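Local coordinates for protein lectin (Polyandrocarpa misakiensis, PDB 1BYF) that binds galactose through a bound calcium ion and serves the tunicate's defence against microorganisms, at residues I5-E10 against L43-V48; A32-T37 against D71-P76; G63-L68 against N89-Q94. All blocks are in the same frame, centred on the assembly; numbering follows the deposited sequence.

Contact 1: I5-E10 against L43-V48; sequences ILFSDE and LAFTEV
Phe7 and Phe45 lay their rings face to face, joining strand 3-8 to helix 36-49 in a buried layer of the C-type lectin fold, beside the dimer interface. The stack is close: the centroids are 3.8 Å apart and the planes tilt by 15°. The two side chains run past each other in opposite directions. Phe7 CG therefore sits by Phe45 CE1 (3.6 Å), while Phe7 CZ lies near Phe45 CG, towards the helix. The closest pair is Phe7 CD2 and Phe45 CD1, at 3.5 Å. With Phe45 CG anti to the backbone N (chi1 -176°), the ring leaves the helix and lies flat on that of Phe7.

Apolar packing beside the stack is lighter. Thr46 CG2 approaches Phe7 CE2 obliquely at 4.1 Å. Ile118 of strand 115-122 touches both Phe7 and Thr46. The subunit interface is also here: residues 5-8 pair antiparallel with a strand of the second subunit, whose own Phe7 packs on this Phe7.

The polar groups bond within their own segments or beyond the pair. Ser8 OG accepts from Glu10 N at 3.1 Å, an ST turn at the corner the chain makes at Asp9. Thr46 OG1 is hydrogen-bonded to Asn104. On the helix, Leu43 O takes two bonds from the same face of its plane: Glu47 N at 2.9 Å, and Thr46 OG1 at 3.2 Å from above the carbonyl plane.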
ATOM      1  N   ILE A   5      -1.413   1.920  -5.466  1.00 17.39           N
ATOM      2  CA  ILE A   5      -0.096   1.552  -4.943  1.00 16.48           C
ATOM      3  C   ILE A   5      -0.143   0.108  -4.444  1.00 16.26           C
ATOM      4  O   ILE A   5      -1.004  -0.251  -3.647  1.00 15.26           O
ATOM      5  CB  ILE A   5       0.345   2.478  -3.803  1.00 16.23           C
ATOM      6  CG1 ILE A   5       0.377   3.937  -4.266  1.00 16.55           C
ATOM      7  CG2 ILE A   5       1.694   2.052  -3.239  1.00 15.69           C
ATOM      8  CD1 ILE A   5       1.389   4.255  -5.348  1.00 16.14           C
ATOM      9  N   LEU A   6       0.774  -0.701  -4.950  1.00 15.44           N
ATOM     10  CA  LEU A   6       0.836  -2.107  -4.563  1.00 15.64           C
ATOM     11  C   LEU A   6       2.144  -2.364  -3.815  1.00 15.59           C
ATOM     12  O   LEU A   6       3.197  -1.989  -4.312  1.00 15.33           O
ATOM     13  CB  LEU A   6       0.742  -2.976  -5.816  1.00 16.49           C
ATOM     14  CG  LEU A   6       1.077  -4.463  -5.673  1.00 17.49           C
ATOM     15  CD1 LEU A   6       0.156  -5.166  -4.693  1.00 17.54           C
ATOM     16  CD2 LEU A   6       0.978  -5.164  -7.026  1.00 18.60           C
ATOM     17  N   PHE A   7       2.077  -2.940  -2.635  1.00 15.68           N
ATOM     18  CA  PHE A   7       3.253  -3.285  -1.847  1.00 15.95           C
ATOM     19  C   PHE A   7       3.332  -4.816  -1.819  1.00 16.54           C
ATOM     20  O   PHE A   7       2.293  -5.436  -1.558  1.00 17.17           O
ATOM     21  CB  PHE A   7       3.165  -2.798  -0.409  1.00 15.38           C
ATOM     22  CG  PHE A   7       3.113  -1.317  -0.191  1.00 14.83           C
ATOM     23  CD1 PHE A   7       1.904  -0.641  -0.186  1.00 14.80           C
ATOM     24  CD2 PHE A   7       4.278  -0.601   0.040  1.00 14.70           C
ATOM     25  CE1 PHE A   7       1.863   0.724   0.029  1.00 14.53           C
ATOM     26  CE2 PHE A   7       4.243   0.763   0.259  1.00 14.35           C
ATOM     27  CZ  PHE A   7       3.037   1.428   0.252  1.00 14.60           C
ATOM     28  N   SER A   8       4.493  -5.391  -2.046  1.00 16.95           N
ATOM     29  CA  SER A   8       4.604  -6.847  -2.006  1.00 17.52           C
ATOM     30  C   SER A   8       5.757  -7.311  -1.124  1.00 17.75           C
ATOM     31  O   SER A   8       6.868  -6.788  -1.196  1.00 17.81           O
ATOM     32  CB  SER A   8       4.726  -7.444  -3.409  1.00 17.87           C
ATOM     33  OG  SER A   8       4.977  -8.843  -3.295  1.00 18.43           O
ATOM     34  N   ASP A   9       5.468  -8.292  -0.279  1.00 17.30           N
ATOM     35  CA  ASP A   9       6.460  -8.875   0.610  1.00 18.02           C
ATOM     36  C   ASP A   9       7.405  -9.811  -0.141  1.00 18.40           C
ATOM     37  O   ASP A   9       8.398 -10.266   0.417  1.00 17.59           O
ATOM     38  CB  ASP A   9       5.797  -9.653   1.755  1.00 17.63           C
ATOM     39  CG  ASP A   9       5.312  -8.683   2.827  1.00 17.91           C
ATOM     40  OD1 ASP A   9       6.087  -7.754   3.142  1.00 16.58           O
ATOM     41  OD2 ASP A   9       4.191  -8.874   3.325  1.00 17.76           O
ATOM     42  N   GLU A  10       7.077 -10.084  -1.390  1.00 19.03           N
ATOM     43  CA  GLU A  10       7.886 -10.912  -2.269  1.00 21.43           C
ATOM     44  C   GLU A  10       9.173 -10.182  -2.644  1.00 20.88           C
ATOM     45  O   GLU A  10       9.032  -9.037  -3.066  1.00 20.78           O
ATOM     46  CB  GLU A  10       7.129 -11.040  -3.600  1.00 24.37           C
ATOM     47  CG  GLU A  10       6.378 -12.328  -3.819  1.00 28.39           C
ATOM     48  CD  GLU A  10       7.010 -13.127  -4.949  1.00 30.55           C
ATOM     49  OE1 GLU A  10       6.667 -12.853  -6.120  1.00 31.58           O
ATOM     50  OE2 GLU A  10       7.839 -14.009  -4.644  1.00 31.63           O
ATOM     51  N   LEU A  43       5.989   5.955   2.615  1.00 13.67           N
ATOM     52  CA  LEU A  43       7.038   5.822   3.617  1.00 13.32           C
ATOM     53  C   LEU A  43       6.478   5.467   4.986  1.00 13.86           C
ATOM     54  O   LEU A  43       7.187   4.817   5.760  1.00 13.94           O
ATOM     55  CB  LEU A  43       7.933   7.060   3.683  1.00 13.37           C
ATOM     56  CG  LEU A  43       8.899   7.256   2.506  1.00 13.25           C
ATOM     57  CD1 LEU A  43       9.677   8.558   2.660  1.00 13.40           C
ATOM     58  CD2 LEU A  43       9.859   6.076   2.390  1.00 12.83           C
ATOM     59  N   ALA A  44       5.234   5.832   5.287  1.00 13.73           N
ATOM     60  CA  ALA A  44       4.646   5.459   6.571  1.00 13.66           C
ATOM     61  C   ALA A  44       4.461   3.942   6.626  1.00 13.73           C
ATOM     62  O   ALA A  44       4.654   3.306   7.661  1.00 13.58           O
ATOM     63  CB  ALA A  44       3.323   6.163   6.811  1.00 13.26           C
ATOM     64  N   PHE A  45       4.117   3.347   5.486  1.00 13.09           N
ATOM     65  CA  PHE A  45       3.926   1.903   5.400  1.00 12.72           C
ATOM     66  C   PHE A  45       5.267   1.183   5.549  1.00 12.95           C
ATOM     67  O   PHE A  45       5.408   0.235   6.324  1.00 11.78           O
ATOM     68  CB  PHE A  45       3.279   1.522   4.071  1.00 12.11           C
ATOM     69  CG  PHE A  45       2.909   0.090   3.834  1.00 11.59           C
ATOM     70  CD1 PHE A  45       3.863  -0.853   3.472  1.00 11.63           C
ATOM     71  CD2 PHE A  45       1.599  -0.330   3.953  1.00 11.38           C
ATOM     72  CE1 PHE A  45       3.512  -2.172   3.241  1.00 11.80           C
ATOM     73  CE2 PHE A  45       1.233  -1.646   3.720  1.00 11.52           C
ATOM     74  CZ  PHE A  45       2.194  -2.572   3.361  1.00 11.65           C
ATOM     75  N   THR A  46       6.257   1.606   4.758  1.00 12.24           N
ATOM     76  CA  THR A  46       7.562   0.954   4.804  1.00 11.91           C
ATOM     77  C   THR A  46       8.244   1.150   6.151  1.00 13.04           C
ATOM     78  O   THR A  46       9.006   0.277   6.575  1.00 12.71           O
ATOM     79  CB  THR A  46       8.485   1.391   3.655  1.00 11.09           C
ATOM     80  OG1 THR A  46       8.780   2.781   3.813  1.00 10.66           O
ATOM     81  CG2 THR A  46       7.792   1.154   2.318  1.00 10.22           C
ATOM     82  N   GLU A  47       7.969   2.250   6.842  1.00 14.11           N
ATOM     83  CA  GLU A  47       8.545   2.468   8.160  1.00 15.24           C
ATOM     84  C   GLU A  47       8.116   1.344   9.106  1.00 15.57           C
ATOM     85  O   GLU A  47       8.906   0.861   9.918  1.00 14.98           O
ATOM     86  CB  GLU A  47       8.114   3.802   8.768  1.00 16.80           C
ATOM     87  CG  GLU A  47       8.803   4.172  10.069  1.00 19.38           C
ATOM     88  CD  GLU A  47       8.231   3.521  11.306  1.00 21.62           C
ATOM     89  OE1 GLU A  47       7.034   3.149  11.339  1.00 22.40           O
ATOM     90  OE2 GLU A  47       8.974   3.343  12.295  1.00 22.86           O
ATOM     91  N   VAL A  48       6.828   0.991   9.052  1.00 15.03           N
ATOM     92  CA  VAL A  48       6.318  -0.052   9.932  1.00 15.35           C
ATOM     93  C   VAL A  48       6.988  -1.380   9.577  1.00 16.13           C
ATOM     94  O   VAL A  48       7.433  -2.131  10.442  1.00 15.29           O
ATOM     95  CB  VAL A  48       4.791  -0.231   9.824  1.00 15.42           C
ATOM     96  CG1 VAL A  48       4.313  -1.441  10.616  1.00 15.03           C
ATOM     97  CG2 VAL A  48       4.073   1.018  10.322  1.00 14.92           C
TER

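Contact 2: A32-T37 against D71-P76. With ZN (zinc ion), chain I.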
ATOM      1  N   ALA A  32       4.859   8.571  -7.892  1.00 17.17           N
ATOM      2  CA  ALA A  32       4.228   8.688  -6.570  1.00 16.78           C
ATOM      3  C   ALA A  32       5.251   9.099  -5.520  1.00 16.62           C
ATOM      4  O   ALA A  32       4.891   9.715  -4.509  1.00 16.30           O
ATOM      5  CB  ALA A  32       3.474   7.422  -6.188  1.00 16.51           C
ATOM      6  N   MET A  33       6.529   8.799  -5.740  1.00 15.92           N
ATOM      7  CA  MET A  33       7.555   9.199  -4.778  1.00 15.70           C
ATOM      8  C   MET A  33       7.831  10.701  -4.824  1.00 16.00           C
ATOM      9  O   MET A  33       8.411  11.251  -3.890  1.00 15.84           O
ATOM     10  CB  MET A  33       8.851   8.424  -5.005  1.00 15.39           C
ATOM     11  CG  MET A  33       8.723   6.924  -4.787  1.00 15.80           C
ATOM     12  SD  MET A  33       8.321   6.471  -3.102  1.00 14.37           S
ATOM     13  CE  MET A  33       9.850   6.742  -2.224  1.00 15.13           C
ATOM     14  N   ARG A  34       7.416  11.358  -5.893  1.00 17.01           N
ATOM     15  CA  ARG A  34       7.623  12.799  -6.045  1.00 18.80           C
ATOM     16  C   ARG A  34       6.387  13.580  -5.616  1.00 19.84           C
ATOM     17  O   ARG A  34       6.329  14.807  -5.686  1.00 20.24           O
ATOM     18  CB  ARG A  34       7.989  13.115  -7.498  1.00 19.25           C
ATOM     19  CG  ARG A  34       9.201  12.339  -8.006  1.00 19.63           C
ATOM     20  CD  ARG A  34       9.721  12.928  -9.312  1.00 20.53           C
ATOM     21  NE  ARG A  34       8.755  12.833 -10.400  1.00 20.57           N
ATOM     22  CZ  ARG A  34       8.527  11.816 -11.204  1.00 21.32           C
ATOM     23  NH1 ARG A  34       9.197  10.673 -11.113  1.00 21.89           N
ATOM     24  NH2 ARG A  34       7.589  11.924 -12.146  1.00 21.67           N
ATOM     25  N   ASP A  35       5.379  12.862  -5.142  1.00 21.25           N
ATOM     26  CA  ASP A  35       4.108  13.443  -4.691  1.00 21.98           C
ATOM     27  C   ASP A  35       4.133  13.568  -3.177  1.00 23.26           C
ATOM     28  O   ASP A  35       4.238  12.573  -2.458  1.00 23.55           O
ATOM     29  CB  ASP A  35       2.993  12.541  -5.200  1.00 21.90           C
ATOM     30  CG  ASP A  35       1.569  12.893  -4.863  1.00 21.26           C
ATOM     31  OD1 ASP A  35       1.260  13.141  -3.678  1.00 21.91           O
ATOM     32  OD2 ASP A  35       0.723  12.902  -5.785  1.00 20.20           O
ATOM     33  N   SER A  36       4.046  14.785  -2.657  1.00 24.42           N
ATOM     34  CA  SER A  36       4.122  15.060  -1.233  1.00 25.88           C
ATOM     35  C   SER A  36       3.216  14.215  -0.355  1.00 25.55           C
ATOM     36  O   SER A  36       3.673  13.769   0.706  1.00 26.19           O
ATOM     37  CB  SER A  36       3.858  16.551  -0.957  1.00 26.75           C
ATOM     38  OG  SER A  36       2.550  16.899  -1.369  1.00 28.35           O
ATOM     39  N   THR A  37       1.963  14.005  -0.733  1.00 24.93           N
ATOM     40  CA  THR A  37       1.081  13.190   0.103  1.00 24.59           C
ATOM     41  C   THR A  37       1.434  11.710  -0.010  1.00 23.50           C
ATOM     42  O   THR A  37       1.601  11.032   1.003  1.00 23.12           O
ATOM     43  CB  THR A  37      -0.408  13.397  -0.242  1.00 25.04           C
ATOM     44  OG1 THR A  37      -0.801  14.714   0.169  1.00 26.25           O
ATOM     45  CG2 THR A  37      -1.297  12.400   0.490  1.00 25.70           C
ATOM     46  N   ASP A  71      10.143   7.080 -15.309  1.00 25.99           N
ATOM     47  CA  ASP A  71       9.314   7.862 -16.225  1.00 26.66           C
ATOM     48  C   ASP A  71      10.126   8.996 -16.851  1.00 26.79           C
ATOM     49  O   ASP A  71       9.588   9.962 -17.396  1.00 26.98           O
ATOM     50  CB  ASP A  71       8.060   8.394 -15.540  1.00 27.09           C
ATOM     51  CG  ASP A  71       8.329   9.241 -14.319  1.00 28.02           C
ATOM     52  OD1 ASP A  71       9.477   9.269 -13.823  1.00 28.39           O
ATOM     53  OD2 ASP A  71       7.369   9.890 -13.841  1.00 28.55           O
ATOM     54  N   GLY A  72      11.445   8.892 -16.758  1.00 26.35           N
ATOM     55  CA  GLY A  72      12.361   9.845 -17.347  1.00 26.32           C
ATOM     56  C   GLY A  72      12.671  11.089 -16.551  1.00 26.25           C
ATOM     57  O   GLY A  72      13.519  11.882 -16.972  1.00 26.36           O
ATOM     58  N   VAL A  73      12.001  11.301 -15.426  1.00 25.76           N
ATOM     59  CA  VAL A  73      12.246  12.484 -14.604  1.00 25.23           C
ATOM     60  C   VAL A  73      13.476  12.252 -13.735  1.00 25.65           C
ATOM     61  O   VAL A  73      13.702  11.155 -13.216  1.00 25.32           O
ATOM     62  CB  VAL A  73      11.017  12.834 -13.751  1.00 25.40           C
ATOM     63  CG1 VAL A  73      11.261  14.016 -12.829  1.00 25.12           C
ATOM     64  CG2 VAL A  73       9.824  13.129 -14.663  1.00 25.14           C
ATOM     65  N   SER A  74      14.295  13.287 -13.607  1.00 25.39           N
ATOM     66  CA  SER A  74      15.514  13.207 -12.819  1.00 25.66           C
ATOM     67  C   SER A  74      15.258  13.098 -11.323  1.00 25.04           C
ATOM     68  O   SER A  74      14.372  13.738 -10.763  1.00 25.22           O
ATOM     69  CB  SER A  74      16.352  14.465 -13.108  1.00 26.03           C
ATOM     70  OG  SER A  74      17.262  14.706 -12.048  1.00 27.60           O
ATOM     71  N   LEU A  75      16.054  12.275 -10.658  1.00 24.61           N
ATOM     72  CA  LEU A  75      16.049  12.142  -9.206  1.00 24.14           C
ATOM     73  C   LEU A  75      17.316  12.907  -8.793  1.00 24.20           C
ATOM     74  O   LEU A  75      18.417  12.365  -8.892  1.00 22.75           O
ATOM     75  CB  LEU A  75      16.161  10.710  -8.715  1.00 24.00           C
ATOM     76  CG  LEU A  75      15.770  10.325  -7.299  1.00 24.08           C
ATOM     77  CD1 LEU A  75      16.495   9.050  -6.878  1.00 23.80           C
ATOM     78  CD2 LEU A  75      15.963  11.406  -6.254  1.00 23.63           C
ATOM     79  N   PRO A  76      17.153  14.162  -8.428  1.00 25.19           N
ATOM     80  CA  PRO A  76      18.271  15.015  -8.085  1.00 25.07           C
ATOM     81  C   PRO A  76      19.188  14.388  -7.054  1.00 25.41           C
ATOM     82  O   PRO A  76      18.728  13.832  -6.057  1.00 25.21           O
ATOM     83  CB  PRO A  76      17.615  16.290  -7.567  1.00 25.52           C
ATOM     84  CG  PRO A  76      16.281  16.314  -8.226  1.00 25.73           C
ATOM     85  CD  PRO A  76      15.851  14.870  -8.322  1.00 25.85           C
TER
HETATM   86 ZN    ZN I 304      -1.220  13.525  -5.423  1.00 30.25          ZN
HETATM   87  O   HOH W   1      -1.550  13.152  -3.337  1.00 40.73           O
HETATM   88  O   HOH W   2      -0.875  15.648  -4.980  1.00 29.18           O
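Asp71 OD2 is gripped by both terminal nitrogens of Arg34. The bond from Arg34 NH2 to Asp71 OD2 is short and nearly straight, at 2.7 Å and 171°, and lies in the guanidinium plane. Arg34 NH1 reaches the same oxygen only weakly. Its better bond is to Asp71 OD1, at 3.1 Å, tilted out of that plane. The result is a two-pronged, end-on salt bridge in which each carboxylate oxygen uses its syn lone pair.

Val73 covers one guanidinium face. Its CB stands 3.7 Å above the plane, over the centre, with Val73 CG1 beside Arg34 NE. A bend at chi3 (-63°) turns the end of the arginine chain to meet both residues. Arg34 also makes a cation-pi contact with Trp69.

Asp35 next door works separately. Its OD1 caps helix 36-49 at the N-cap position, weakly to Thr37 N and also to Met38 N. Asp35 OD2 binds a zinc ion at 2.1 Å, together with two waters.

This is a surface salt bridge with a valine packed on one guanidinium face. In this C-type lectin domain it joins the lead-in to helix 36-49 to the part of the long loop region that follows strand 68-69.

Contact 3: G63-L68 against N89-Q94; sequences GAYNFL and NPQSWQ. With CA (calcium ion), chain C.
Tyr65 and Gln91 both have CG anti to the carbonyl carbon (chi1 -66° in each), and beyond CG the glutamine chain stays extended (chi2 172°). These torsions lay the Gln91 side chain over one face of the tyrosine ring, the two crossing at about a right angle. Gln91 CG sits over the centre, 3.6 Å from the ring centroid of Tyr65, in a CH-pi contact. The amide follows above the ring, stacked with its plane tilted by 26°, with Gln91 NE2 near Tyr65 CE2.

At the ring's edge, Tyr65 OH donates to Asn89 O. The distance between these atoms is 2.4 Å, so short that its exact value is doubtful. The bond would tie Tyr65 to the backbone of a calcium ligand. Asn89 OD1 binds the calcium ion at 2.5 Å, and Glu86, Asp107 and Asp108 complete the protein part of the site. This is the carbohydrate-binding calcium site in the long loop region of the C-type lectin fold. The Tyr65 side chain also touches Asp108, consistent with a second-shell place.

Two turns meet beside the ring. Gly63 to Asn66 form a type II' turn, closed by Asn66 N bonding to Gly63 O at 2.9 Å. Pro90 to Trp93 form a type I turn. They touch where Ala64 CA makes a C-H...O contact with Gln91 O, at 3.4 Å. Ala64 CB also packs against the Gln91 side chain. A water bridges the turns, accepting from Ala64 N at 3.1 Å and hydrogen-bonding to Gln91 O.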
ATOM      1  N   GLY A  63      24.425   6.933 -16.421  1.00 28.58           N
ATOM      2  CA  GLY A  63      25.536   6.591 -15.567  1.00 26.95           C
ATOM      3  C   GLY A  63      25.854   7.500 -14.397  1.00 26.06           C
ATOM      4  O   GLY A  63      25.221   8.528 -14.160  1.00 25.81           O
ATOM      5  N   ALA A  64      26.885   7.121 -13.638  1.00 25.18           N
ATOM      6  CA  ALA A  64      27.350   7.901 -12.491  1.00 24.46           C
ATOM      7  C   ALA A  64      26.207   8.256 -11.558  1.00 23.75           C
ATOM      8  O   ALA A  64      25.421   7.372 -11.190  1.00 23.51           O
ATOM      9  CB  ALA A  64      28.091   9.135 -12.998  1.00 25.41           C
ATOM     10  N   TYR A  65      26.091   9.516 -11.160  1.00 23.08           N
ATOM     11  CA  TYR A  65      24.990   9.928 -10.297  1.00 22.15           C
ATOM     12  C   TYR A  65      23.955  10.709 -11.099  1.00 22.16           C
ATOM     13  O   TYR A  65      23.371  11.677 -10.621  1.00 22.72           O
ATOM     14  CB  TYR A  65      25.439  10.672  -9.056  1.00 22.67           C
ATOM     15  CG  TYR A  65      26.250   9.882  -8.056  1.00 22.63           C
ATOM     16  CD1 TYR A  65      26.237   8.495  -8.019  1.00 22.64           C
ATOM     17  CD2 TYR A  65      27.015  10.546  -7.100  1.00 22.82           C
ATOM     18  CE1 TYR A  65      26.978   7.791  -7.090  1.00 22.49           C
ATOM     19  CE2 TYR A  65      27.757   9.849  -6.164  1.00 22.46           C
ATOM     20  CZ  TYR A  65      27.736   8.474  -6.165  1.00 22.55           C
ATOM     21  OH  TYR A  65      28.477   7.774  -5.236  1.00 22.66           O
ATOM     22  N   ASN A  66      23.707  10.239 -12.316  1.00 21.72           N
ATOM     23  CA  ASN A  66      22.654  10.814 -13.152  1.00 22.12           C
ATOM     24  C   ASN A  66      21.425   9.926 -12.959  1.00 21.56           C
ATOM     25  O   ASN A  66      21.032   9.174 -13.839  1.00 21.68           O
ATOM     26  CB  ASN A  66      23.079  10.877 -14.617  1.00 22.83           C
ATOM     27  CG  ASN A  66      24.280  11.806 -14.736  1.00 23.38           C
ATOM     28  OD1 ASN A  66      24.145  12.980 -14.408  1.00 24.24           O
ATOM     29  ND2 ASN A  66      25.410  11.258 -15.158  1.00 23.71           N
ATOM     30  N   PHE A  67      20.904   9.945 -11.731  1.00 21.41           N
ATOM     31  CA  PHE A  67      19.761   9.087 -11.414  1.00 20.96           C
ATOM     32  C   PHE A  67      18.494   9.506 -12.134  1.00 20.94           C
ATOM     33  O   PHE A  67      18.142  10.684 -12.121  1.00 20.81           O
ATOM     34  CB  PHE A  67      19.549   9.067  -9.891  1.00 20.70           C
ATOM     35  CG  PHE A  67      20.623   8.228  -9.234  1.00 20.62           C
ATOM     36  CD1 PHE A  67      20.516   6.849  -9.220  1.00 20.13           C
ATOM     37  CD2 PHE A  67      21.738   8.823  -8.670  1.00 20.45           C
ATOM     38  CE1 PHE A  67      21.504   6.077  -8.637  1.00 20.37           C
ATOM     39  CE2 PHE A  67      22.723   8.055  -8.081  1.00 20.14           C
ATOM     40  CZ  PHE A  67      22.606   6.679  -8.064  1.00 19.94           C
ATOM     41  N   LEU A  68      17.792   8.535 -12.719  1.00 21.13           N
ATOM     42  CA  LEU A  68      16.531   8.833 -13.374  1.00 21.50           C
ATOM     43  C   LEU A  68      15.402   7.917 -12.888  1.00 20.87           C
ATOM     44  O   LEU A  68      15.559   6.705 -12.794  1.00 20.13           O
ATOM     45  CB  LEU A  68      16.615   8.686 -14.886  1.00 22.91           C
ATOM     46  CG  LEU A  68      17.561   9.581 -15.685  1.00 23.90           C
ATOM     47  CD1 LEU A  68      17.502   9.166 -17.151  1.00 24.45           C
ATOM     48  CD2 LEU A  68      17.225  11.057 -15.532  1.00 24.24           C
ATOM     49  N   ASN A  89      27.741   5.073  -3.527  1.00 20.06           N
ATOM     50  CA  ASN A  89      28.412   3.923  -4.144  1.00 19.99           C
ATOM     51  C   ASN A  89      29.261   4.405  -5.309  1.00 20.09           C
ATOM     52  O   ASN A  89      29.063   5.507  -5.825  1.00 20.79           O
ATOM     53  CB  ASN A  89      27.393   2.870  -4.574  1.00 20.04           C
ATOM     54  CG  ASN A  89      26.793   2.095  -3.416  1.00 20.39           C
ATOM     55  OD1 ASN A  89      26.376   2.663  -2.407  1.00 19.55           O
ATOM     56  ND2 ASN A  89      26.749   0.771  -3.545  1.00 19.82           N
ATOM     57  N   PRO A  90      30.235   3.615  -5.724  1.00 20.73           N
ATOM     58  CA  PRO A  90      31.134   4.004  -6.806  1.00 21.41           C
ATOM     59  C   PRO A  90      30.365   4.403  -8.051  1.00 22.05           C
ATOM     60  O   PRO A  90      29.479   3.663  -8.486  1.00 22.10           O
ATOM     61  CB  PRO A  90      32.009   2.777  -7.010  1.00 21.32           C
ATOM     62  CG  PRO A  90      31.932   2.021  -5.726  1.00 21.32           C
ATOM     63  CD  PRO A  90      30.560   2.279  -5.168  1.00 20.73           C
ATOM     64  N   GLN A  91      30.689   5.537  -8.657  1.00 25.14           N
ATOM     65  CA  GLN A  91      29.992   5.997  -9.846  1.00 27.72           C
ATOM     66  C   GLN A  91      30.170   5.123 -11.073  1.00 28.62           C
ATOM     67  O   GLN A  91      29.378   5.252 -12.015  1.00 29.02           O
ATOM     68  CB  GLN A  91      30.411   7.444 -10.153  1.00 29.10           C
ATOM     69  CG  GLN A  91      29.920   8.369  -9.044  1.00 31.03           C
ATOM     70  CD  GLN A  91      30.457   9.775  -9.162  1.00 32.22           C
ATOM     71  OE1 GLN A  91      30.317  10.419 -10.201  1.00 33.07           O
ATOM     72  NE2 GLN A  91      31.077  10.257  -8.090  1.00 33.08           N
ATOM     73  N   SER A  92      31.145   4.225 -11.075  1.00 29.15           N
ATOM     74  CA  SER A  92      31.362   3.362 -12.232  1.00 29.37           C
ATOM     75  C   SER A  92      30.363   2.216 -12.277  1.00 29.50           C
ATOM     76  O   SER A  92      30.219   1.561 -13.310  1.00 29.72           O
ATOM     77  CB  SER A  92      32.790   2.819 -12.242  1.00 29.12           C
ATOM     78  OG  SER A  92      33.028   1.947 -11.155  1.00 28.71           O
ATOM     79  N   TRP A  93      29.679   1.954 -11.169  1.00 29.44           N
ATOM     80  CA  TRP A  93      28.721   0.861 -11.118  1.00 29.04           C
ATOM     81  C   TRP A  93      27.362   1.206 -11.732  1.00 27.36           C
ATOM     82  O   TRP A  93      26.951   2.357 -11.790  1.00 27.20           O
ATOM     83  CB  TRP A  93      28.399   0.485  -9.669  1.00 29.90           C
ATOM     84  CG  TRP A  93      29.481  -0.068  -8.812  1.00 31.33           C
ATOM     85  CD1 TRP A  93      30.829  -0.072  -9.041  1.00 31.60           C
ATOM     86  CD2 TRP A  93      29.298  -0.673  -7.520  1.00 31.97           C
ATOM     87  NE1 TRP A  93      31.489  -0.658  -7.991  1.00 32.17           N
ATOM     88  CE2 TRP A  93      30.572  -1.036  -7.041  1.00 32.12           C
ATOM     89  CE3 TRP A  93      28.177  -0.945  -6.726  1.00 32.09           C
ATOM     90  CZ2 TRP A  93      30.757  -1.662  -5.812  1.00 32.23           C
ATOM     91  CZ3 TRP A  93      28.360  -1.566  -5.506  1.00 32.20           C
ATOM     92  CH2 TRP A  93      29.644  -1.917  -5.058  1.00 32.63           C
ATOM     93  N   GLN A  94      26.651   0.139 -12.085  1.00 26.05           N
ATOM     94  CA  GLN A  94      25.258   0.294 -12.517  1.00 24.82           C
ATOM     95  C   GLN A  94      24.522   0.403 -11.172  1.00 22.02           C
ATOM     96  O   GLN A  94      24.649  -0.528 -10.373  1.00 22.25           O
ATOM     97  CB  GLN A  94      24.766  -0.890 -13.321  1.00 26.61           C
ATOM     98  CG  GLN A  94      25.393  -1.038 -14.695  1.00 29.35           C
ATOM     99  CD  GLN A  94      24.954  -2.301 -15.404  1.00 31.03           C
ATOM    100  OE1 GLN A  94      24.216  -3.128 -14.868  1.00 32.23           O
ATOM    101  NE2 GLN A  94      25.404  -2.473 -16.645  1.00 32.21           N
TER
HETATM  102 CA    CA C 201      24.466   3.613  -1.152  1.00 21.01          CA
HETATM  103  O   HOH W   3      27.663   4.148 -14.301  1.00 36.62           O

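How the contacts relate
All three contacts lie in one C-type lectin domain. Contacts 1 and 2 share helix 36-49: contact 2 lies at the lead-in to its start, and contact 1 on its later turns. Their centres are about 17 Å apart, and they touch through Ile5 and Ala32. Contacts 2 and 3 have centres about 18 Å apart and meet in the long loop region, with a probable backbone hydrogen bond from Leu75 N to Phe67 O. Along the chain, contact 2 crosses both others, while contact 1 closes before contact 3 opens. Contacts 1 and 3 do not touch. Contact 1, at the dimer interface, and contact 3, at the calcium site, have centres about 26 Å apart, on opposite sides of the chain's centre.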